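Local coordinates for protein 5-ketofructose reductase (Gluconobacter sp., PDB 7COL) that probably catalyses the NADPH-dependent reduction of 5-ketofructose to fructose, with a fold related to that of shikimate dehydrogenases, at residues 79-84 with 99-104; 150-155 with 177-182; 200-205 with 224-229. All coordinates share one frame; numbering follows the deposited sequence.

Interaction 1. Residues 79-84 with 99-104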
# COMPACT_ATOMS: atom_id res chain seq x y z
N LEU A 79 -14.62 -11.56 -9.91
CA LEU A 79 -14.92 -10.39 -10.75
C LEU A 79 -16.41 -10.17 -11.00
O LEU A 79 -17.19 -11.12 -10.94
CB LEU A 79 -14.22 -10.50 -12.11
CG LEU A 79 -12.70 -10.64 -12.25
CD1 LEU A 79 -12.36 -10.89 -13.71
CD2 LEU A 79 -11.96 -9.44 -11.69
N ASP A 80 -16.79 -8.93 -11.31
CA ASP A 80 -18.16 -8.60 -11.72
C ASP A 80 -18.35 -8.64 -13.23
O ASP A 80 -19.36 -9.17 -13.71
CB ASP A 80 -18.58 -7.23 -11.20
CG ASP A 80 -18.53 -7.14 -9.70
OD1 ASP A 80 -19.14 -7.99 -9.03
OD2 ASP A 80 -17.86 -6.22 -9.20
N ASP A 81 -17.39 -8.08 -13.96
CA ASP A 81 -17.44 -7.96 -15.42
C ASP A 81 -16.03 -8.21 -15.99
O ASP A 81 -15.08 -8.31 -15.21
CB ASP A 81 -17.98 -6.56 -15.82
CG ASP A 81 -18.30 -6.43 -17.32
OD1 ASP A 81 -18.56 -7.44 -18.03
OD2 ASP A 81 -18.28 -5.29 -17.82
N ILE A 82 -15.92 -8.36 -17.31
CA ILE A 82 -14.63 -8.58 -18.00
C ILE A 82 -14.62 -7.84 -19.32
O ILE A 82 -15.66 -7.72 -19.96
CB ILE A 82 -14.38 -10.06 -18.41
CG1 ILE A 82 -15.47 -11.02 -17.94
CG2 ILE A 82 -12.97 -10.47 -18.02
CD1 ILE A 82 -15.50 -12.31 -18.74
N ALA A 83 -13.44 -7.39 -19.74
CA ALA A 83 -13.28 -6.72 -21.02
C ALA A 83 -13.18 -7.80 -22.10
O ALA A 83 -12.97 -8.98 -21.78
CB ALA A 83 -12.05 -5.84 -21.00
N GLU A 84 -13.34 -7.41 -23.36
CA GLU A 84 -13.45 -8.38 -24.46
C GLU A 84 -12.23 -9.30 -24.63
O GLU A 84 -12.40 -10.51 -24.75
CB GLU A 84 -13.85 -7.73 -25.80
CG GLU A 84 -14.07 -8.72 -26.98
CD GLU A 84 -15.30 -9.64 -26.83
OE1 GLU A 84 -16.04 -9.53 -25.84
OE2 GLU A 84 -15.54 -10.49 -27.72
N GLU A 99 -16.33 2.42 -8.56
CA GLU A 99 -17.44 2.51 -7.58
C GLU A 99 -17.82 1.14 -6.97
O GLU A 99 -19.00 0.81 -6.85
CB GLU A 99 -18.69 3.14 -8.21
CG GLU A 99 -18.50 4.54 -8.76
CD GLU A 99 -19.82 5.15 -9.19
OE1 GLU A 99 -20.48 5.75 -8.33
OE2 GLU A 99 -20.18 5.00 -10.38
N GLY A 100 -16.81 0.34 -6.64
CA GLY A 100 -17.02 -0.97 -6.02
C GLY A 100 -17.11 -2.14 -6.98
O GLY A 100 -17.08 -3.30 -6.54
N LYS A 101 -17.23 -1.85 -8.28
CA LYS A 101 -17.35 -2.86 -9.33
C LYS A 101 -15.97 -3.30 -9.81
O LYS A 101 -15.11 -2.47 -10.10
CB LYS A 101 -18.20 -2.32 -10.50
CG LYS A 101 -18.52 -3.33 -11.59
CD LYS A 101 -19.36 -2.72 -12.69
CE LYS A 101 -19.80 -3.79 -13.66
NZ LYS A 101 -20.47 -3.24 -14.88
N LEU A 102 -15.77 -4.61 -9.87
CA LEU A 102 -14.51 -5.21 -10.31
C LEU A 102 -14.60 -5.62 -11.78
O LEU A 102 -15.42 -6.46 -12.16
CB LEU A 102 -14.15 -6.41 -9.42
CG LEU A 102 -13.96 -6.12 -7.92
CD1 LEU A 102 -14.12 -7.38 -7.10
CD2 LEU A 102 -12.62 -5.48 -7.64
N ILE A 103 -13.75 -5.01 -12.60
CA ILE A 103 -13.76 -5.24 -14.05
C ILE A 103 -12.42 -5.81 -14.47
O ILE A 103 -11.39 -5.16 -14.32
CB ILE A 103 -14.10 -3.94 -14.85
CG1 ILE A 103 -15.35 -3.27 -14.27
CG2 ILE A 103 -14.29 -4.24 -16.33
CD1 ILE A 103 -15.29 -1.76 -14.18
N GLY A 104 -12.44 -7.03 -15.02
CA GLY A 104 -11.20 -7.72 -15.41
C GLY A 104 -10.71 -7.37 -16.80
O GLY A 104 -11.48 -7.48 -17.77
O HOH W 1 -18.45 -5.89 -6.55
O HOH W 2 -18.21 -3.07 -16.47
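D80 lays its carboxylate against the start of strand 101-105 and closes a two-way grip on L102. Going out along the side chain, CB comes 3.4 Å from L102 O and also touches K101 CG. CG is turned anti to the carbonyl carbon (chi1 -59°), which brings the carboxylate to the backbone of K101 and L102; D80 CG itself faces L102 N at 3.7 Å. OD2 then takes the amide hydrogen of L102, with L102 N 2.7 Å from D80 OD2 and the N-H almost straight at 177°; the donor comes in on the anti side of the carboxylate, 16° out of its plane. The same OD2 accepts from a water that also donates to G100 O.

In return L102 O receives two amides, D80 N and D81 N, the second nearly in line with the carbonyl. From here the backbones run as a short parallel ladder: G104 N donates to D81 O at 2.9 Å, and A83 N, at the N-cap of helix 84-89, donates to G104 O at 2.8 Å. Strand 81-82 thereby becomes an outermost strand, within this chain, of the mixed sheet of the part that resembles the shikimate dehydrogenase substrate-binding domain.

Near the G104 end of the ladder, L79 reaches across with CD1, 3.8 Å from G104 CA, where the missing side chain of the glycine makes room for the leucine; L102 and L79 both continue onto V95 of strand 94-98. D81 and K101 stay short of a salt bridge, OD2 and NZ being 4.2 Å apart and linked by a water that donates to the acid and accepts from the amine.

The join at this surface edge is thus mainly polar: the one direct side-chain hydrogen bond between the segments, accepted by D80 OD2, and the two amides on L102 O satisfy both backbone polar atoms of L102.

Interaction 2. Residues 150-155 with 177-182. With NDP (NADPH dihydro-nicotinamide-adenine-dinucleotide phosphate), chain C.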
# COMPACT_ATOMS: atom_id res chain seq x y z
N HIS A 150 -4.90 -12.40 -40.77
CA HIS A 150 -4.42 -13.77 -40.69
C HIS A 150 -3.37 -13.93 -39.61
O HIS A 150 -2.42 -13.14 -39.54
CB HIS A 150 -3.82 -14.19 -42.05
CG HIS A 150 -3.81 -15.67 -42.26
ND1 HIS A 150 -2.77 -16.48 -41.84
CD2 HIS A 150 -4.72 -16.49 -42.84
CE1 HIS A 150 -3.04 -17.73 -42.17
NE2 HIS A 150 -4.21 -17.77 -42.76
N ILE A 151 -3.54 -14.95 -38.78
CA ILE A 151 -2.62 -15.21 -37.68
C ILE A 151 -2.17 -16.66 -37.72
O ILE A 151 -2.99 -17.59 -37.55
CB ILE A 151 -3.25 -14.85 -36.29
CG1 ILE A 151 -3.67 -13.37 -36.24
CG2 ILE A 151 -2.27 -15.18 -35.16
CD1 ILE A 151 -4.75 -13.05 -35.21
N THR A 152 -0.87 -16.86 -37.95
CA THR A 152 -0.28 -18.19 -37.90
C THR A 152 0.50 -18.42 -36.60
O THR A 152 1.38 -17.64 -36.25
CB THR A 152 0.58 -18.46 -39.15
OG1 THR A 152 -0.25 -18.30 -40.31
CG2 THR A 152 1.15 -19.86 -39.15
N ILE A 153 0.16 -19.51 -35.91
CA ILE A 153 0.79 -19.85 -34.62
C ILE A 153 1.73 -21.02 -34.87
O ILE A 153 1.30 -22.09 -35.32
CB ILE A 153 -0.26 -20.24 -33.53
CG1 ILE A 153 -1.31 -19.15 -33.33
CG2 ILE A 153 0.42 -20.54 -32.19
CD1 ILE A 153 -2.60 -19.38 -34.10
N VAL A 154 3.01 -20.82 -34.57
CA VAL A 154 4.03 -21.84 -34.81
C VAL A 154 4.56 -22.34 -33.47
O VAL A 154 5.02 -21.56 -32.63
CB VAL A 154 5.17 -21.33 -35.72
CG1 VAL A 154 6.10 -22.47 -36.14
CG2 VAL A 154 4.59 -20.64 -36.96
N ASN A 155 4.45 -23.65 -33.27
CA ASN A 155 4.84 -24.27 -32.00
C ASN A 155 5.42 -25.65 -32.19
O ASN A 155 5.04 -26.38 -33.11
CB ASN A 155 3.65 -24.34 -31.05
CG ASN A 155 4.07 -24.37 -29.59
OD1 ASN A 155 4.79 -23.48 -29.13
ND2 ASN A 155 3.61 -25.37 -28.85
N GLU A 177 -4.35 -20.08 -38.21
CA GLU A 177 -3.63 -21.23 -38.74
C GLU A 177 -2.61 -21.72 -37.71
O GLU A 177 -2.00 -20.92 -36.99
CB GLU A 177 -2.93 -20.88 -40.06
CG GLU A 177 -2.55 -22.09 -40.92
CD GLU A 177 -1.70 -21.72 -42.13
OE1 GLU A 177 -1.98 -20.70 -42.80
OE2 GLU A 177 -0.75 -22.47 -42.44
N ALA A 178 -2.47 -23.05 -37.64
CA ALA A 178 -1.48 -23.71 -36.79
C ALA A 178 -0.47 -24.43 -37.66
O ALA A 178 -0.84 -25.06 -38.66
CB ALA A 178 -2.16 -24.68 -35.85
N GLN A 179 0.80 -24.31 -37.29
CA GLN A 179 1.91 -25.01 -37.96
C GLN A 179 2.87 -25.65 -36.96
O GLN A 179 3.10 -25.11 -35.86
CB GLN A 179 2.69 -24.05 -38.86
CG GLN A 179 2.05 -23.77 -40.20
CD GLN A 179 2.92 -22.90 -41.10
OE1 GLN A 179 4.14 -22.91 -41.01
NE2 GLN A 179 2.28 -22.16 -42.00
N ALA A 180 3.44 -26.79 -37.35
CA ALA A 180 4.52 -27.43 -36.59
C ALA A 180 5.83 -26.65 -36.77
O ALA A 180 6.01 -25.98 -37.79
CB ALA A 180 4.68 -28.88 -37.03
N TRP A 181 6.72 -26.75 -35.79
CA TRP A 181 8.03 -26.09 -35.87
C TRP A 181 9.13 -27.05 -36.34
O TRP A 181 9.98 -27.48 -35.55
CB TRP A 181 8.41 -25.40 -34.55
CG TRP A 181 9.40 -24.27 -34.70
CD1 TRP A 181 10.30 -24.08 -35.72
CD2 TRP A 181 9.60 -23.18 -33.80
NE1 TRP A 181 11.04 -22.95 -35.51
CE2 TRP A 181 10.63 -22.37 -34.34
CE3 TRP A 181 9.01 -22.80 -32.58
CZ2 TRP A 181 11.08 -21.20 -33.70
CZ3 TRP A 181 9.46 -21.64 -31.95
CH2 TRP A 181 10.49 -20.85 -32.51
N SER A 182 9.10 -27.38 -37.63
CA SER A 182 10.04 -28.30 -38.27
C SER A 182 11.44 -27.69 -38.37
O SER A 182 11.74 -26.95 -39.31
CB SER A 182 9.50 -28.71 -39.65
OG SER A 182 10.44 -29.49 -40.36
PA NDP C . 4.75 -20.24 -21.45
O1A NDP C . 5.56 -21.17 -20.58
O2A NDP C . 3.25 -20.14 -21.25
O5B NDP C . 5.02 -20.62 -23.00
C5B NDP C . 6.34 -20.86 -23.46
C4B NDP C . 6.32 -21.02 -24.98
O4B NDP C . 7.66 -20.95 -25.47
C3B NDP C . 5.79 -22.37 -25.40
O3B NDP C . 5.01 -22.21 -26.60
C2B NDP C . 7.03 -23.18 -25.72
O2B NDP C . 6.80 -24.24 -26.66
C1B NDP C . 7.96 -22.11 -26.26
N9A NDP C . 9.38 -22.49 -26.12
C8A NDP C . 10.14 -22.35 -25.00
N7A NDP C . 11.40 -22.81 -25.21
C5A NDP C . 11.46 -23.24 -26.48
C6A NDP C . 12.49 -23.84 -27.37
N6A NDP C . 13.74 -24.06 -26.89
N1A NDP C . 12.15 -24.16 -28.65
C2A NDP C . 10.92 -23.95 -29.14
N3A NDP C . 9.93 -23.40 -28.39
C4A NDP C . 10.13 -23.04 -27.08
O3 NDP C . 5.41 -18.76 -21.38
PN NDP C . 4.56 -17.41 -21.66
O1N NDP C . 3.79 -17.08 -20.39
O2N NDP C . 3.82 -17.57 -22.96
O5D NDP C . 5.69 -16.26 -21.84
C5D NDP C . 6.73 -16.35 -22.81
C4D NDP C . 7.72 -15.20 -22.61
O4D NDP C . 7.08 -13.94 -22.86
C3D NDP C . 8.27 -15.13 -21.19
O3D NDP C . 9.70 -15.11 -21.28
C2D NDP C . 7.72 -13.84 -20.58
O2D NDP C . 8.71 -13.18 -19.79
C1D NDP C . 7.33 -13.00 -21.81
N1N NDP C . 6.20 -12.06 -21.66
C2N NDP C . 6.45 -10.76 -21.95
C3N NDP C . 5.46 -9.77 -21.86
C7N NDP C . 5.80 -8.32 -22.18
O7N NDP C . 4.96 -7.43 -22.01
N7N NDP C . 7.03 -8.02 -22.64
C4N NDP C . 4.16 -10.17 -21.49
C5N NDP C . 3.91 -11.52 -21.21
C6N NDP C . 4.95 -12.45 -21.31
P2B NDP C . 6.07 -25.60 -26.20
O1X NDP C . 4.60 -25.22 -26.22
O2X NDP C . 6.45 -26.60 -27.28
O3X NDP C . 6.63 -25.90 -24.83
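V154 and W181 make the buried side-chain packing of this strand pair: V154 CG1 sits over one face of the indole, offset toward its rim and 4.0 Å from W181 CG. Turning CG1 anti to the backbone N (chi1 -171°) brings that methyl over the ring. W181 also touches L130 of strand 126-130, and its NE1 is hydrogen-bonded to P210 O, which helps to set how the indole lies. Its CZ3 comes 3.9 Å from C2A of the NADPH adenine.

Between the strands, E177 N reaches I151 O, I153 N reaches E177 O at 2.8 Å, and Q179 N reaches I153 O. The ladder lengthens toward the cofactor, even as the side chains close in, with N155 N 3.3 Å from Q179 O and a weak, bent bond from W181 N to N155 O. These are the two strands of a right-handed beta-alpha-beta unit of the Rossmann fold, connected by helix 158-171, with 175-180 at the border of the parallel sheet. At the C-terminal end of strand 150-155 the side-chain amide of N155 binds both the adenosine ribose and its 2'-phosphate: NDP O3B donates to N155 OD1 at 2.8 Å, while N155 ND2 gives a hydrogen to NDP O1X, also at 2.8 Å. A second bond from ND2 to D157 O steadies the amide.

Toward E177 the backbone bonds are shorter, but the side chains are more open to solvent. E177 runs alongside T152, and Q179 crosses it, with Q179 NE2 3.8 Å from T152 CG2. That amide donates to E177 OE2 from above the carboxylate plane, though the oxygen lies in the amide plane. The other oxygen, E177 OE1, meets the edge of the H150 ring at CE1, 3.2 Å away, with ring and carboxylate planes 80° apart.

Interaction 3. Residues 200-205 with 224-229; sequences IGLGDP and DVIPNP. With NDP (NADPH dihydro-nicotinamide-adenine-dinucleotide phosphate), chain C.
I226 drives its side chain into the curve of segment 200-205. Its CG1-CD1 branch meets L202 N and I200 O, CD1 pressing on the latter at 3.2 Å, while the CG2 branch lies against G201 O. P229, behind a cis peptide bond, turns its ring toward the same bend: CD is 3.4 Å from G201 O, and CG lies 4.0 Å from P205 CB, bringing the two proline rings together. The bend is a type II beta turn from G201 to D204, and its G203 N donates to N228 O at 2.9 Å, in the carbonyl plane on a lone pair. Both loops follow strands of the Rossmann sheet and border the NADPH. I200 extends CD1 to the adenine, 3.4 Å from NDP C6A, whereas L202 packs CB on I226 CG1 and CD1 on P227 CD and, with CG anti to the backbone N (chi1 -173°), sets CD2 beside the ribose hydroxyl NDP O3D. On the other loop V225 O accepts from the carboxamide nitrogen NDP N7N at 2.8 Å. D224 OD1 closes an Asx turn by accepting from I226 N, and D224 OD2 takes a hydrogen from a water that also donates to I200 O.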
# COMPACT_ATOMS: atom_id res chain seq x y z
N ILE A 200 12.54 -18.37 -25.39
CA ILE A 200 13.90 -18.40 -25.93
C ILE A 200 14.49 -16.98 -25.87
O ILE A 200 13.86 -16.04 -26.35
CB ILE A 200 13.94 -18.92 -27.40
CG1 ILE A 200 13.34 -20.33 -27.52
CG2 ILE A 200 15.37 -18.88 -27.96
CD1 ILE A 200 13.35 -20.91 -28.93
N GLY A 201 15.66 -16.84 -25.25
CA GLY A 201 16.34 -15.55 -25.16
C GLY A 201 16.09 -14.80 -23.85
O GLY A 201 16.62 -13.69 -23.67
N LEU A 202 15.30 -15.39 -22.96
CA LEU A 202 15.04 -14.78 -21.63
C LEU A 202 16.29 -14.85 -20.74
O LEU A 202 16.72 -15.94 -20.34
CB LEU A 202 13.83 -15.43 -20.93
CG LEU A 202 13.32 -14.81 -19.62
CD1 LEU A 202 12.84 -13.37 -19.79
CD2 LEU A 202 12.20 -15.66 -19.02
N GLY A 203 16.87 -13.68 -20.47
CA GLY A 203 18.14 -13.57 -19.71
C GLY A 203 19.32 -14.17 -20.46
O GLY A 203 20.34 -14.50 -19.87
N ASP A 204 19.16 -14.32 -21.77
CA ASP A 204 20.16 -14.97 -22.61
C ASP A 204 20.28 -14.16 -23.89
O ASP A 204 19.37 -14.20 -24.73
CB ASP A 204 19.73 -16.41 -22.91
CG ASP A 204 20.81 -17.21 -23.63
OD1 ASP A 204 21.57 -16.64 -24.45
OD2 ASP A 204 20.90 -18.43 -23.38
N PRO A 205 21.39 -13.41 -24.05
CA PRO A 205 21.51 -12.58 -25.25
C PRO A 205 21.97 -13.37 -26.48
O PRO A 205 22.08 -12.78 -27.57
CB PRO A 205 22.52 -11.52 -24.83
CG PRO A 205 23.40 -12.20 -23.83
CD PRO A 205 22.58 -13.29 -23.17
N ASP A 224 9.59 -9.03 -30.37
CA ASP A 224 10.02 -10.02 -29.42
C ASP A 224 9.48 -9.66 -28.03
O ASP A 224 9.63 -8.53 -27.57
CB ASP A 224 11.55 -10.07 -29.40
CG ASP A 224 12.08 -11.36 -28.82
OD1 ASP A 224 11.47 -11.89 -27.86
OD2 ASP A 224 13.11 -11.86 -29.32
N VAL A 225 8.88 -10.65 -27.37
CA VAL A 225 8.26 -10.44 -26.07
C VAL A 225 9.26 -10.29 -24.94
O VAL A 225 8.93 -9.68 -23.91
CB VAL A 225 7.20 -11.53 -25.72
CG1 VAL A 225 6.05 -11.45 -26.71
CG2 VAL A 225 7.79 -12.93 -25.69
N ILE A 226 10.48 -10.81 -25.14
CA ILE A 226 11.51 -10.86 -24.07
C ILE A 226 11.87 -9.47 -23.54
O ILE A 226 12.35 -8.63 -24.30
CB ILE A 226 12.74 -11.74 -24.44
CG1 ILE A 226 12.48 -13.19 -24.04
CG2 ILE A 226 14.00 -11.33 -23.66
CD1 ILE A 226 11.77 -14.03 -25.07
N PRO A 227 11.59 -9.22 -22.24
CA PRO A 227 11.87 -7.90 -21.69
C PRO A 227 13.35 -7.67 -21.39
O PRO A 227 13.84 -6.53 -21.49
CB PRO A 227 11.01 -7.84 -20.41
CG PRO A 227 10.75 -9.25 -20.04
CD PRO A 227 10.96 -10.13 -21.25
N ASN A 228 14.04 -8.74 -21.01
CA ASN A 228 15.44 -8.68 -20.61
C ASN A 228 16.18 -9.93 -21.08
O ASN A 228 15.79 -11.04 -20.68
CB ASN A 228 15.55 -8.52 -19.08
CG ASN A 228 16.96 -8.19 -18.62
OD1 ASN A 228 17.72 -7.51 -19.32
ND2 ASN A 228 17.31 -8.65 -17.42
N PRO A 229 17.21 -9.79 -21.91
CA PRO A 229 17.66 -8.50 -22.46
C PRO A 229 16.74 -8.00 -23.59
O PRO A 229 16.23 -8.82 -24.36
CB PRO A 229 19.07 -8.81 -22.98
CG PRO A 229 19.06 -10.28 -23.27
CD PRO A 229 18.06 -10.92 -22.36
PA NDP C . 4.75 -20.24 -21.45
O1A NDP C . 5.56 -21.17 -20.58
O2A NDP C . 3.25 -20.14 -21.25
O5B NDP C . 5.02 -20.62 -23.00
C5B NDP C . 6.34 -20.86 -23.46
C4B NDP C . 6.32 -21.02 -24.98
O4B NDP C . 7.66 -20.95 -25.47
C3B NDP C . 5.79 -22.37 -25.40
O3B NDP C . 5.01 -22.21 -26.60
C2B NDP C . 7.03 -23.18 -25.72
O2B NDP C . 6.80 -24.24 -26.66
C1B NDP C . 7.96 -22.11 -26.26
N9A NDP C . 9.38 -22.49 -26.12
C8A NDP C . 10.14 -22.35 -25.00
N7A NDP C . 11.40 -22.81 -25.21
C5A NDP C . 11.46 -23.24 -26.48
C6A NDP C . 12.49 -23.84 -27.37
N6A NDP C . 13.74 -24.06 -26.89
N1A NDP C . 12.15 -24.16 -28.65
C2A NDP C . 10.92 -23.95 -29.14
N3A NDP C . 9.93 -23.40 -28.39
C4A NDP C . 10.13 -23.04 -27.08
O3 NDP C . 5.41 -18.76 -21.38
PN NDP C . 4.56 -17.41 -21.66
O1N NDP C . 3.79 -17.08 -20.39
O2N NDP C . 3.82 -17.57 -22.96
O5D NDP C . 5.69 -16.26 -21.84
C5D NDP C . 6.73 -16.35 -22.81
C4D NDP C . 7.72 -15.20 -22.61
O4D NDP C . 7.08 -13.94 -22.86
C3D NDP C . 8.27 -15.13 -21.19
O3D NDP C . 9.70 -15.11 -21.28
C2D NDP C . 7.72 -13.84 -20.58
O2D NDP C . 8.71 -13.18 -19.79
C1D NDP C . 7.33 -13.00 -21.81
N1N NDP C . 6.20 -12.06 -21.66
C2N NDP C . 6.45 -10.76 -21.95
C3N NDP C . 5.46 -9.77 -21.86
C7N NDP C . 5.80 -8.32 -22.18
O7N NDP C . 4.96 -7.43 -22.01
N7N NDP C . 7.03 -8.02 -22.64
C4N NDP C . 4.16 -10.17 -21.49
C5N NDP C . 3.91 -11.52 -21.21
C6N NDP C . 4.95 -12.45 -21.31
P2B NDP C . 6.07 -25.60 -26.20
O1X NDP C . 4.60 -25.22 -26.22
O2X NDP C . 6.45 -26.60 -27.28
O3X NDP C . 6.63 -25.90 -24.83
O HOH W 3 13.97 -14.61 -28.65

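Interactions 2 and 3 serve one cofactor. Their centres are 21 Å apart and their nearest atoms about 5 Å, without touching, and NADPH spans them: 150-155 with 177-182 binds the 2'-phosphate and touches the adenine near C2A, while 200-205 with 224-229 reaches from the adenine to the nicotinamide carboxamide. K160, A132, A135, G248 and Q255 add further hydrogen bonds to the cofactor. Interaction 1 stands apart, its centre 33 Å from that of interaction 2 and 32 Å from that of interaction 3, across the chain's centre from the latter. It belongs to the mixed sheet, in the part probably concerned with substrate.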